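Hemolysin II regulatory protein (Bacillus cereus, PDB 2JJ7) probably binds DNA as a dimeric TetR-family transcriptional regulator of hemolysin II expression. Local coordinates at residues Lys18-Arg23 with Gln31-Glu36; Phe142-Ile147 with Ser178-Lys183. All coordinates share one frame; numbering follows the deposited sequence.

Contact 1: residues Lys18-Arg23 with Gln31-Glu36; sequences KKFGER and QEIAKE
Lys18, Lys19 and Arg23 bring positive charge to the more exposed side of this helix pair, where Glu32 and Glu36 meet them. Arg23 NH1 lies 2.8 Å from Glu32 OE1, a salt bridge whose hydrogen bond is weak because the angle at the hydrogen is only 124°; the oxygen comes to the guanidinium edge, with the carboxylate plane turned 79° from it. Lys18, its CG anti to the backbone N and its chain extended, crosses Glu36 at about a right angle. Its NZ is 3.5 Å from Glu36 OE2, a long salt bridge. Lys19 NZ turns back along its own helix to donate to the syn lone pair of Glu22 OE1 at 3.2 Å, a salt bridge within the segment, while its CG and CE lie against Glu36 CB.

On the buried side, Ile33 CD1 sits over one face of Phe20, 4.2 Å from the ring centroid and offset toward the rim, a CH-pi contact; Ile33 CG1 touches Lys19 CB.

The axes of the two short helical segments run at 129°, 10.1 Å apart at closest approach. Helix 30-37, first of the predicted helix-turn-helix, packs on helix 5-23, whose Ile12, Ala15 and Ala16 also receive Ile33; Tyr55 of helix 51-62 meets Phe20 edge-to-face.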
ATOM      1  N   LYS B  18      22.291  -0.691  -4.264  1.00 38.02           N
ATOM      2  CA  LYS B  18      21.804   0.058  -5.415  1.00 39.26           C
ATOM      3  C   LYS B  18      21.125  -0.842  -6.450  1.00 39.32           C
ATOM      4  O   LYS B  18      20.002  -0.571  -6.877  1.00 39.67           O
ATOM      5  CB  LYS B  18      22.943   0.834  -6.084  1.00 39.47           C
ATOM      6  CG  LYS B  18      22.451   1.744  -7.217  1.00 42.87           C
ATOM      7  CD  LYS B  18      23.579   2.388  -7.997  1.00 47.32           C
ATOM      8  CE  LYS B  18      23.027   3.229  -9.136  1.00 47.59           C
ATOM      9  NZ  LYS B  18      24.028   4.210  -9.643  1.00 54.73           N
ATOM     10  N   LYS B  19      21.811  -1.915  -6.829  1.00 37.83           N
ATOM     11  CA  LYS B  19      21.355  -2.799  -7.899  1.00 37.11           C
ATOM     12  C   LYS B  19      20.167  -3.673  -7.510  1.00 37.61           C
ATOM     13  O   LYS B  19      19.189  -3.753  -8.252  1.00 38.13           O
ATOM     14  CB  LYS B  19      22.526  -3.628  -8.438  1.00 37.59           C
ATOM     15  CG  LYS B  19      23.475  -2.826  -9.336  1.00 35.93           C
ATOM     16  CD  LYS B  19      22.825  -2.614 -10.706  1.00 43.51           C
ATOM     17  CE  LYS B  19      23.464  -1.484 -11.473  1.00 46.48           C
ATOM     18  NZ  LYS B  19      22.646  -1.123 -12.660  1.00 49.94           N
ATOM     19  N   PHE B  20      20.248  -4.318  -6.349  1.00 38.53           N
ATOM     20  CA  PHE B  20      19.087  -4.992  -5.754  1.00 37.08           C
ATOM     21  C   PHE B  20      17.874  -4.073  -5.656  1.00 36.34           C
ATOM     22  O   PHE B  20      16.760  -4.493  -5.951  1.00 35.98           O
ATOM     23  CB  PHE B  20      19.407  -5.516  -4.355  1.00 37.90           C
ATOM     24  CG  PHE B  20      20.168  -6.816  -4.341  1.00 36.96           C
ATOM     25  CD1 PHE B  20      19.730  -7.911  -5.084  1.00 38.06           C
ATOM     26  CD2 PHE B  20      21.300  -6.955  -3.543  1.00 34.81           C
ATOM     27  CE1 PHE B  20      20.437  -9.127  -5.062  1.00 38.55           C
ATOM     28  CE2 PHE B  20      22.010  -8.171  -3.507  1.00 38.56           C
ATOM     29  CZ  PHE B  20      21.579  -9.252  -4.266  1.00 37.56           C
ATOM     30  N   GLY B  21      18.089  -2.830  -5.229  1.00 36.45           N
ATOM     31  CA  GLY B  21      16.998  -1.851  -5.094  1.00 37.54           C
ATOM     32  C   GLY B  21      16.343  -1.500  -6.425  1.00 39.41           C
ATOM     33  O   GLY B  21      15.138  -1.263  -6.494  1.00 39.61           O
ATOM     34  N   GLU B  22      17.153  -1.470  -7.480  1.00 39.52           N
ATOM     35  CA  GLU B  22      16.683  -1.143  -8.813  1.00 41.34           C
ATOM     36  C   GLU B  22      15.894  -2.271  -9.472  1.00 41.34           C
ATOM     37  O   GLU B  22      14.886  -2.010 -10.127  1.00 43.09           O
ATOM     38  CB  GLU B  22      17.854  -0.755  -9.711  1.00 40.12           C
ATOM     39  CG  GLU B  22      18.338   0.674  -9.535  1.00 44.21           C
ATOM     40  CD  GLU B  22      19.649   0.929 -10.254  1.00 49.93           C
ATOM     41  OE1 GLU B  22      20.107   0.030 -10.996  1.00 46.78           O
ATOM     42  OE2 GLU B  22      20.217   2.029 -10.079  1.00 53.25           O
ATOM     43  N   ARG B  23      16.340  -3.510  -9.291  1.00 41.36           N
ATOM     44  CA  ARG B  23      15.830  -4.627 -10.094  1.00 42.83           C
ATOM     45  C   ARG B  23      15.301  -5.801  -9.286  1.00 42.04           C
ATOM     46  O   ARG B  23      14.861  -6.800  -9.857  1.00 43.13           O
ATOM     47  CB  ARG B  23      16.910  -5.129 -11.057  1.00 42.64           C
ATOM     48  CG  ARG B  23      16.969  -4.377 -12.367  1.00 50.31           C
ATOM     49  CD  ARG B  23      17.915  -5.061 -13.329  1.00 65.00           C
ATOM     50  NE  ARG B  23      18.098  -4.296 -14.561  1.00 73.82           N
ATOM     51  CZ  ARG B  23      19.146  -4.420 -15.374  1.00 77.59           C
ATOM     52  NH1 ARG B  23      20.127  -5.274 -15.094  1.00 76.95           N
ATOM     53  NH2 ARG B  23      19.221  -3.677 -16.470  1.00 79.36           N
ATOM     54  N   GLN B  31      27.332 -10.301 -11.397  1.00 42.11           N
ATOM     55  CA  GLN B  31      28.053  -9.651 -12.500  1.00 42.69           C
ATOM     56  C   GLN B  31      27.752  -8.154 -12.617  1.00 41.83           C
ATOM     57  O   GLN B  31      28.667  -7.341 -12.753  1.00 42.85           O
ATOM     58  CB  GLN B  31      27.771 -10.367 -13.834  1.00 42.88           C
ATOM     59  CG  GLN B  31      28.402 -11.761 -13.962  1.00 43.87           C
ATOM     60  CD  GLN B  31      27.734 -12.825 -13.076  1.00 46.64           C
ATOM     61  OE1 GLN B  31      26.628 -12.631 -12.566  1.00 45.89           O
ATOM     62  NE2 GLN B  31      28.417 -13.954 -12.894  1.00 41.42           N
ATOM     63  N   GLU B  32      26.474  -7.798 -12.555  1.00 39.44           N
ATOM     64  CA  GLU B  32      26.051  -6.397 -12.565  1.00 41.19           C
ATOM     65  C   GLU B  32      26.487  -5.630 -11.311  1.00 40.79           C
ATOM     66  O   GLU B  32      26.821  -4.441 -11.386  1.00 41.32           O
ATOM     67  CB  GLU B  32      24.525  -6.302 -12.697  1.00 39.61           C
ATOM     68  CG  GLU B  32      23.968  -7.020 -13.892  1.00 47.35           C
ATOM     69  CD  GLU B  32      22.479  -7.302 -13.759  1.00 60.11           C
ATOM     70  OE1 GLU B  32      21.752  -6.463 -13.177  1.00 60.62           O
ATOM     71  OE2 GLU B  32      22.036  -8.368 -14.243  1.00 64.15           O
ATOM     72  N   ILE B  33      26.438  -6.300 -10.161  1.00 40.56           N
ATOM     73  CA  ILE B  33      26.914  -5.723  -8.903  1.00 40.30           C
ATOM     74  C   ILE B  33      28.422  -5.450  -8.964  1.00 40.81           C
ATOM     75  O   ILE B  33      28.879  -4.356  -8.602  1.00 42.48           O
ATOM     76  CB  ILE B  33      26.532  -6.619  -7.696  1.00 40.29           C
ATOM     77  CG1 ILE B  33      25.002  -6.625  -7.523  1.00 39.15           C
ATOM     78  CG2 ILE B  33      27.212  -6.140  -6.416  1.00 39.26           C
ATOM     79  CD1 ILE B  33      24.483  -7.588  -6.445  1.00 41.95           C
ATOM     80  N   ALA B  34      29.189  -6.426  -9.447  1.00 39.89           N
ATOM     81  CA  ALA B  34      30.633  -6.253  -9.603  1.00 38.34           C
ATOM     82  C   ALA B  34      30.928  -5.084 -10.516  1.00 39.89           C
ATOM     83  O   ALA B  34      31.764  -4.222 -10.195  1.00 39.58           O
ATOM     84  CB  ALA B  34      31.268  -7.509 -10.137  1.00 36.58           C
ATOM     85  N   LYS B  35      30.220  -5.051 -11.646  1.00 40.54           N
ATOM     86  CA  LYS B  35      30.375  -3.996 -12.642  1.00 42.51           C
ATOM     87  C   LYS B  35      30.078  -2.622 -12.046  1.00 42.91           C
ATOM     88  O   LYS B  35      30.830  -1.667 -12.271  1.00 43.13           O
ATOM     89  CB  LYS B  35      29.480  -4.272 -13.858  1.00 41.77           C
ATOM     90  CG  LYS B  35      29.633  -3.273 -14.986  1.00 45.78           C
ATOM     91  CD  LYS B  35      28.806  -3.672 -16.200  1.00 48.27           C
ATOM     92  CE  LYS B  35      29.365  -3.025 -17.458  1.00 57.06           C
ATOM     93  NZ  LYS B  35      28.742  -3.577 -18.696  1.00 60.16           N
ATOM     94  N   GLU B  36      28.995  -2.533 -11.271  1.00 43.14           N
ATOM     95  CA  GLU B  36      28.618  -1.280 -10.609  1.00 42.63           C
ATOM     96  C   GLU B  36      29.668  -0.845  -9.571  1.00 42.44           C
ATOM     97  O   GLU B  36      30.004   0.340  -9.481  1.00 41.84           O
ATOM     98  CB  GLU B  36      27.216  -1.395  -9.992  1.00 42.87           C
ATOM     99  CG  GLU B  36      26.795  -0.214  -9.089  1.00 43.93           C
ATOM    100  CD  GLU B  36      26.649   1.120  -9.816  1.00 45.53           C
ATOM    101  OE1 GLU B  36      26.279   1.135 -11.014  1.00 41.83           O
ATOM    102  OE2 GLU B  36      26.887   2.163  -9.166  1.00 41.43           O
TER

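Contact 2: residues Phe142-Ile147 with Ser178-Lys183; sequences FHFFSI and SALTDK
His143, Phe142 and Phe144 put three rings beside the C-terminal end of helix 169-181, in the all-helical C-terminal domain of this TetR-family regulator. Over one face of the imidazole lies Lys183 CA, and a water sits in the ring plane at its edge, with Thr181 O farther out near the same plane. The Phe142 ring takes Thr181 CG2 at its edge, 4.0 Å from CD1, the two side chains lying side by side and pointing the same way. Leu180 reaches both phenylalanines obliquely: its CB is 3.9 Å from Phe142 CD1, and its CD2 is 3.9 Å from Phe144 CD1. The Phe144 ring also has the backbone N of Ser146 in its plane at the edge.

The contact joins a loop to a helix end. The loop between helices 129-138 and 147-158 passes the last turn of helix 169-181, and between the two segments the backbone link is made through one carbonyl. Leu180 O accepts the amide of His143 at 2.7 Å, the angle at the hydrogen being 142°. The same oxygen receives a CA-H...O contact from Phe142.

Beyond the two segments, Phe142 packs on Pro79, Ile80 and Leu83 of helix 79-96, and Leu180 on Leu133 and Thr150. The dimer reaches this end of the domain too: Lys162 of the second subunit bonds to Asp182 O.

His143 CG lies beside its own backbone N (chi1 -50°), the atom bonded to Leu180 O, and this brings the ring close to that oxygen, with CD2 3.6 Å from Leu180 O. The ring runs obliquely across the side chain of Lys183. The water joins it to the helix end: it stands 3.1 Å from His143 NE2 and donates to Thr181 O at 2.7 Å.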
ATOM      1  N   PHE B 142      -7.799   4.006  18.088  1.00 37.43           N
ATOM      2  CA  PHE B 142      -7.687   3.719  16.655  1.00 37.74           C
ATOM      3  C   PHE B 142      -8.982   3.095  16.126  1.00 38.34           C
ATOM      4  O   PHE B 142      -9.631   2.299  16.812  1.00 37.76           O
ATOM      5  CB  PHE B 142      -6.496   2.795  16.319  1.00 37.13           C
ATOM      6  CG  PHE B 142      -5.127   3.351  16.706  1.00 39.79           C
ATOM      7  CD1 PHE B 142      -4.886   4.732  16.759  1.00 40.63           C
ATOM      8  CD2 PHE B 142      -4.079   2.480  17.003  1.00 34.75           C
ATOM      9  CE1 PHE B 142      -3.631   5.233  17.126  1.00 39.60           C
ATOM     10  CE2 PHE B 142      -2.803   2.970  17.380  1.00 33.69           C
ATOM     11  CZ  PHE B 142      -2.580   4.340  17.429  1.00 35.93           C
ATOM     12  N   HIS B 143      -9.336   3.452  14.898  1.00 38.08           N
ATOM     13  CA  HIS B 143     -10.566   2.969  14.271  1.00 39.30           C
ATOM     14  C   HIS B 143     -10.296   2.586  12.823  1.00 39.24           C
ATOM     15  O   HIS B 143      -9.843   3.417  12.034  1.00 40.04           O
ATOM     16  CB  HIS B 143     -11.648   4.038  14.357  1.00 37.60           C
ATOM     17  CG  HIS B 143     -11.821   4.591  15.735  1.00 41.70           C
ATOM     18  ND1 HIS B 143     -12.644   4.005  16.674  1.00 44.70           N
ATOM     19  CD2 HIS B 143     -11.249   5.657  16.347  1.00 41.82           C
ATOM     20  CE1 HIS B 143     -12.583   4.695  17.799  1.00 47.54           C
ATOM     21  NE2 HIS B 143     -11.743   5.701  17.628  1.00 48.00           N
ATOM     22  N   PHE B 144     -10.564   1.324  12.491  1.00 38.42           N
ATOM     23  CA  PHE B 144     -10.280   0.774  11.167  1.00 38.18           C
ATOM     24  C   PHE B 144     -11.134  -0.460  10.909  1.00 38.43           C
ATOM     25  O   PHE B 144     -11.508  -1.150  11.847  1.00 37.02           O
ATOM     26  CB  PHE B 144      -8.773   0.448  11.018  1.00 36.63           C
ATOM     27  CG  PHE B 144      -8.172  -0.307  12.190  1.00 34.97           C
ATOM     28  CD1 PHE B 144      -7.327   0.339  13.093  1.00 37.57           C
ATOM     29  CD2 PHE B 144      -8.417  -1.676  12.367  1.00 37.81           C
ATOM     30  CE1 PHE B 144      -6.759  -0.358  14.192  1.00 32.95           C
ATOM     31  CE2 PHE B 144      -7.863  -2.390  13.461  1.00 34.25           C
ATOM     32  CZ  PHE B 144      -7.028  -1.727  14.365  1.00 35.87           C
ATOM     33  N   PHE B 145     -11.436  -0.744   9.641  1.00 40.83           N
ATOM     34  CA  PHE B 145     -12.342  -1.852   9.322  1.00 42.43           C
ATOM     35  C   PHE B 145     -11.716  -3.240   9.512  1.00 42.69           C
ATOM     36  O   PHE B 145     -12.421  -4.206   9.832  1.00 44.16           O
ATOM     37  CB  PHE B 145     -13.018  -1.688   7.934  1.00 44.68           C
ATOM     38  CG  PHE B 145     -12.116  -1.973   6.746  1.00 45.59           C
ATOM     39  CD1 PHE B 145     -11.227  -1.006   6.273  1.00 51.76           C
ATOM     40  CD2 PHE B 145     -12.202  -3.184   6.068  1.00 43.85           C
ATOM     41  CE1 PHE B 145     -10.386  -1.256   5.151  1.00 57.60           C
ATOM     42  CE2 PHE B 145     -11.381  -3.447   4.958  1.00 53.79           C
ATOM     43  CZ  PHE B 145     -10.469  -2.473   4.492  1.00 52.38           C
ATOM     44  N   SER B 146     -10.400  -3.328   9.330  1.00 41.04           N
ATOM     45  CA  SER B 146      -9.697  -4.599   9.374  1.00 40.06           C
ATOM     46  C   SER B 146      -8.255  -4.332   9.739  1.00 40.38           C
ATOM     47  O   SER B 146      -7.621  -3.432   9.180  1.00 38.75           O
ATOM     48  CB  SER B 146      -9.781  -5.299   8.012  1.00 41.66           C
ATOM     49  OG  SER B 146      -8.764  -6.273   7.838  1.00 39.52           O
ATOM     50  N   ILE B 147      -7.753  -5.107  10.695  1.00 39.50           N
ATOM     51  CA  ILE B 147      -6.370  -4.997  11.132  1.00 40.51           C
ATOM     52  C   ILE B 147      -5.377  -5.308   9.996  1.00 39.39           C
ATOM     53  O   ILE B 147      -4.398  -4.580   9.828  1.00 39.97           O
ATOM     54  CB  ILE B 147      -6.076  -5.845  12.409  1.00 40.54           C
ATOM     55  CG1 ILE B 147      -4.595  -5.786  12.776  1.00 44.18           C
ATOM     56  CG2 ILE B 147      -6.483  -7.299  12.229  1.00 43.48           C
ATOM     57  CD1 ILE B 147      -4.218  -4.558  13.523  1.00 46.29           C
ATOM     58  N   SER B 178      -3.650  10.372  12.175  1.00 36.82           N
ATOM     59  CA  SER B 178      -4.940  11.064  12.012  1.00 38.16           C
ATOM     60  C   SER B 178      -6.001  10.190  11.375  1.00 38.14           C
ATOM     61  O   SER B 178      -7.142  10.173  11.828  1.00 37.70           O
ATOM     62  CB  SER B 178      -4.780  12.298  11.151  1.00 37.26           C
ATOM     63  OG  SER B 178      -4.181  13.315  11.899  1.00 43.74           O
ATOM     64  N   ALA B 179      -5.615   9.471  10.319  1.00 37.26           N
ATOM     65  CA  ALA B 179      -6.527   8.591   9.611  1.00 36.52           C
ATOM     66  C   ALA B 179      -7.048   7.494  10.526  1.00 36.40           C
ATOM     67  O   ALA B 179      -8.173   7.034  10.351  1.00 36.87           O
ATOM     68  CB  ALA B 179      -5.855   7.995   8.376  1.00 36.30           C
ATOM     69  N   LEU B 180      -6.232   7.086  11.500  1.00 35.59           N
ATOM     70  CA  LEU B 180      -6.639   6.055  12.456  1.00 36.65           C
ATOM     71  C   LEU B 180      -7.469   6.585  13.638  1.00 37.97           C
ATOM     72  O   LEU B 180      -8.328   5.874  14.179  1.00 37.69           O
ATOM     73  CB  LEU B 180      -5.416   5.291  12.969  1.00 36.36           C
ATOM     74  CG  LEU B 180      -4.617   4.530  11.909  1.00 37.80           C
ATOM     75  CD1 LEU B 180      -3.259   4.121  12.449  1.00 43.17           C
ATOM     76  CD2 LEU B 180      -5.395   3.303  11.434  1.00 32.01           C
ATOM     77  N   THR B 181      -7.221   7.833  14.023  1.00 38.51           N
ATOM     78  CA  THR B 181      -7.830   8.406  15.217  1.00 39.87           C
ATOM     79  C   THR B 181      -9.159   9.109  14.910  1.00 42.57           C
ATOM     80  O   THR B 181      -9.890   9.513  15.819  1.00 41.43           O
ATOM     81  CB  THR B 181      -6.856   9.381  15.919  1.00 40.17           C
ATOM     82  OG1 THR B 181      -6.394  10.352  14.971  1.00 36.97           O
ATOM     83  CG2 THR B 181      -5.653   8.619  16.485  1.00 36.53           C
ATOM     84  N   ASP B 182      -9.464   9.249  13.626  1.00 44.96           N
ATOM     85  CA  ASP B 182     -10.730   9.824  13.206  1.00 48.43           C
ATOM     86  C   ASP B 182     -11.881   8.864  13.537  1.00 49.69           C
ATOM     87  O   ASP B 182     -11.953   7.760  12.987  1.00 50.65           O
ATOM     88  CB  ASP B 182     -10.689  10.158  11.712  1.00 47.76           C
ATOM     89  CG  ASP B 182     -11.829  11.055  11.289  1.00 52.53           C
ATOM     90  OD1 ASP B 182     -12.367  11.797  12.147  1.00 53.76           O
ATOM     91  OD2 ASP B 182     -12.191  11.019  10.094  1.00 55.50           O
ATOM     92  N   LYS B 183     -12.759   9.288  14.450  1.00 51.04           N
ATOM     93  CA  LYS B 183     -13.844   8.438  14.954  1.00 52.23           C
ATOM     94  C   LYS B 183     -14.894   8.150  13.889  1.00 52.64           C
ATOM     95  O   LYS B 183     -15.416   9.069  13.253  1.00 53.37           O
ATOM     96  CB  LYS B 183     -14.507   9.063  16.185  1.00 52.18           C
ATOM     97  CG  LYS B 183     -13.807   8.785  17.504  1.00 54.59           C
ATOM     98  CD  LYS B 183     -14.764   9.010  18.671  1.00 61.23           C
ATOM     99  CE  LYS B 183     -14.081   8.864  20.034  1.00 64.59           C
ATOM    100  NZ  LYS B 183     -13.595   7.476  20.325  1.00 65.02           N
TER
HETATM  101  O   HOH W   1      -9.872   8.153  18.206  1.00 44.40           O

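Overall arrangement
The two contacts lie on opposite sides of the chain's centre, about 40 Å apart between centres, and share no helix. Contact 1 belongs to the predicted N-terminal DNA-binding region and joins two helices; contact 2 belongs to the C-terminal domain and joins a loop to the end of a helix, near the second subunit. Both are partly buried and cover nearly equal areas. Their chemistry differs: 18-23 with 31-36 places salt bridges on its more exposed side above a small apolar layer, with no backbone bond across, whereas 142-147 with 178-183 combines a backbone hydrogen bond, a water link and the buried side chains of Phe142 and Leu180, without a salt bridge between its segments.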